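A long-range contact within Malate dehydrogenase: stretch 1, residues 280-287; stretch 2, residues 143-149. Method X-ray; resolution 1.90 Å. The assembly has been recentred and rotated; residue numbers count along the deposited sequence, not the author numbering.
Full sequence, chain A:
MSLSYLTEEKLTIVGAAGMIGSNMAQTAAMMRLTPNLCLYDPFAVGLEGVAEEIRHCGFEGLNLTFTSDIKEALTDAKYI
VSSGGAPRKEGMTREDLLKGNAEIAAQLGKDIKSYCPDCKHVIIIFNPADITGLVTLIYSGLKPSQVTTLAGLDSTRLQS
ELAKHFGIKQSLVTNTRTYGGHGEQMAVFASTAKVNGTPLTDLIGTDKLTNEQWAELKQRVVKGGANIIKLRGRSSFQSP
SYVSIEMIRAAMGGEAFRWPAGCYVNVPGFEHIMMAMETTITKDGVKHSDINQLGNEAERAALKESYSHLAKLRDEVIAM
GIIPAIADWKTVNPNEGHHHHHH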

# COMPACT_ATOMS: atom_id res chain seq x y z
N THR A 280 -24.85 -4.08 2.68
CA THR A 280 -24.33 -2.78 3.04
C THR A 280 -23.77 -2.91 4.45
O THR A 280 -24.37 -3.49 5.33
CB THR A 280 -25.33 -1.57 2.87
OG1 THR A 280 -25.71 -1.01 4.14
CG2 THR A 280 -26.56 -1.97 2.09
N ILE A 281 -22.57 -2.41 4.60
CA ILE A 281 -21.87 -2.43 5.85
C ILE A 281 -21.86 -1.00 6.33
O ILE A 281 -21.47 -0.09 5.60
CB ILE A 281 -20.44 -2.89 5.59
CG1 ILE A 281 -20.45 -4.29 4.95
CG2 ILE A 281 -19.63 -2.82 6.85
CD1 ILE A 281 -19.05 -4.81 4.69
N THR A 282 -22.37 -0.77 7.53
CA THR A 282 -22.34 0.58 8.10
C THR A 282 -21.86 0.47 9.55
O THR A 282 -21.46 -0.61 10.00
CB THR A 282 -23.74 1.21 8.08
OG1 THR A 282 -24.54 0.54 9.05
CG2 THR A 282 -24.41 1.04 6.71
N LYS A 283 -21.91 1.56 10.30
CA LYS A 283 -21.60 1.52 11.73
C LYS A 283 -22.48 0.52 12.46
O LYS A 283 -22.15 0.08 13.56
CB LYS A 283 -21.81 2.91 12.35
CG LYS A 283 -23.28 3.34 12.42
CD LYS A 283 -23.40 4.84 12.72
CE LYS A 283 -24.87 5.30 12.65
NZ LYS A 283 -24.96 6.73 12.26
N ASP A 284 -23.62 0.18 11.87
CA ASP A 284 -24.50 -0.80 12.49
C ASP A 284 -24.24 -2.22 12.05
O ASP A 284 -25.04 -3.10 12.34
CB ASP A 284 -25.97 -0.45 12.23
CG ASP A 284 -26.35 0.87 12.87
OD1 ASP A 284 -26.03 1.06 14.06
OD2 ASP A 284 -26.91 1.72 12.17
N GLY A 285 -23.15 -2.43 11.32
CA GLY A 285 -22.80 -3.77 10.85
C GLY A 285 -23.27 -4.08 9.44
O GLY A 285 -23.51 -3.18 8.65
N VAL A 286 -23.42 -5.37 9.13
CA VAL A 286 -23.82 -5.75 7.78
C VAL A 286 -25.30 -6.17 7.74
O VAL A 286 -25.82 -6.80 8.67
CB VAL A 286 -22.92 -6.89 7.27
CG1 VAL A 286 -23.05 -8.12 8.17
CG2 VAL A 286 -23.21 -7.23 5.80
N LYS A 287 -25.97 -5.83 6.65
CA LYS A 287 -27.26 -6.42 6.33
C LYS A 287 -27.30 -6.80 4.84
O LYS A 287 -26.58 -6.23 4.03
CB LYS A 287 -28.43 -5.49 6.69
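Stretch 2 143-149: KPSQVTT

The contact turns on a single carbonyl: Ser 145 O accepts the one direct hydrogen bond between the stretches and at the same time lies against a glycine that has no side chain to keep it out. Val 286 N donates to Ser 145 O at 2.9 Å with an N-H...O angle of 160°, and Gly 285 CA approaches the same Ser 145 O to 3.3 Å in a CA-H...O contact whose angle at the hydrogen is 121°. A CB built with ideal geometry on Gly 285 would point toward stretch 2 and fall 2.4 Å from Ser 145 O, a clash. The backbone angles of Gly 285 (phi 96°, psi -157°) call for glycine in any case, since a CB there would also jam against the carbonyl oxygen of Asp 284.

Stretch 1 is a hairpin. Strands 280-282 and 285-287 are joined by a type I turn from Thr 282 to Gly 285, closed by paired backbone hydrogen bonds, Gly 285 N to Thr 282 O at 2.8 Å and Thr 282 N to Gly 285 O at 2.9 Å. Within the turn, Asp 284 N also donates to Thr 282 OG1 at 3.0 Å. Stretch 2 meets the second strand of this hairpin at Ser 145 and Thr 148 and then runs on away from it, with Thr 149 out of reach. It passes through a 3-10 segment at 144-146, where Gln 146 N bonds to Lys 143 O at 3.0 Å, and then enters a strand at Val 147 that continues beyond Thr 149. The backbones come nearest at Val 286 and Ser 145, whose CA atoms are 4.8 Å apart.

Around the hydrogen bond, Val 286 packs against a methyl of Thr 148 and against backbone carbonyl oxygens. Val 286, with chi1 in the p well, carries the largest covered area in the contact. Its CB lies 3.6 Å from Thr 148 CG2, and its CG1 is 3.8 Å from Pro 144 O and 4.1 Å from Val 147 O. The CA-to-CB bond of Thr 148 points toward stretch 1, and its methyl also meets Ile 281, with CD1 of Ile 281 4.2 Å from CG2 of Thr 148. Ile 281 leaves its backbone sideways, but its side chain (chi1 m, chi2 t) brings its end nearer to stretch 2.

At the turn, Ser 145 CB lies 4.3 Å from Asp 284 O, and a water bridges the two residues. It is 3.0 Å from Ser 145 OG and donates a weak hydrogen bond to Asp 284 O at 3.1 Å. In total 235 Å² is buried, summed over both stretches.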

# COMPACT_ATOMS: atom_id res chain seq x y z
N LYS A 143 -23.15 -11.31 17.15
CA LYS A 143 -24.34 -11.31 16.27
C LYS A 143 -23.97 -11.48 14.77
O LYS A 143 -22.84 -11.16 14.36
CB LYS A 143 -25.08 -10.00 16.44
CG LYS A 143 -25.67 -9.85 17.86
CD LYS A 143 -26.43 -8.55 18.00
CE LYS A 143 -25.56 -7.38 17.61
NZ LYS A 143 -24.27 -7.39 18.37
N PRO A 144 -24.91 -11.98 13.95
CA PRO A 144 -24.60 -12.11 12.51
C PRO A 144 -24.22 -10.79 11.84
O PRO A 144 -23.41 -10.78 10.91
CB PRO A 144 -25.91 -12.65 11.93
CG PRO A 144 -26.46 -13.50 13.02
CD PRO A 144 -26.08 -12.79 14.34
N SER A 145 -24.78 -9.67 12.31
CA SER A 145 -24.44 -8.40 11.74
C SER A 145 -22.99 -7.95 12.00
O SER A 145 -22.52 -6.97 11.43
CB SER A 145 -25.36 -7.34 12.32
OG SER A 145 -25.04 -7.23 13.70
N GLN A 146 -22.25 -8.69 12.83
CA GLN A 146 -20.94 -8.24 13.23
C GLN A 146 -19.79 -8.93 12.50
O GLN A 146 -18.63 -8.65 12.79
CB GLN A 146 -20.78 -8.45 14.74
CG GLN A 146 -21.83 -7.64 15.60
CD GLN A 146 -21.59 -7.85 17.07
OE1 GLN A 146 -22.14 -8.78 17.65
NE2 GLN A 146 -20.71 -7.03 17.67
N VAL A 147 -20.09 -9.89 11.64
CA VAL A 147 -19.01 -10.62 10.94
C VAL A 147 -19.23 -10.65 9.44
O VAL A 147 -20.31 -11.01 9.01
CB VAL A 147 -18.87 -12.08 11.45
CG1 VAL A 147 -17.70 -12.84 10.73
CG2 VAL A 147 -18.65 -12.09 12.97
N THR A 148 -18.21 -10.28 8.66
CA THR A 148 -18.26 -10.36 7.19
C THR A 148 -16.99 -11.03 6.66
O THR A 148 -16.00 -11.19 7.38
CB THR A 148 -18.34 -8.98 6.52
OG1 THR A 148 -17.38 -8.10 7.12
CG2 THR A 148 -19.74 -8.38 6.71
N THR A 149 -17.03 -11.46 5.39
CA THR A 149 -15.84 -11.93 4.73
C THR A 149 -15.61 -11.11 3.45
O THR A 149 -16.54 -10.58 2.88
CB THR A 149 -15.96 -13.44 4.32
OG1 THR A 149 -17.06 -13.61 3.42
CG2 THR A 149 -16.27 -14.32 5.57
O HOH W 1 -23.35 -4.78 14.30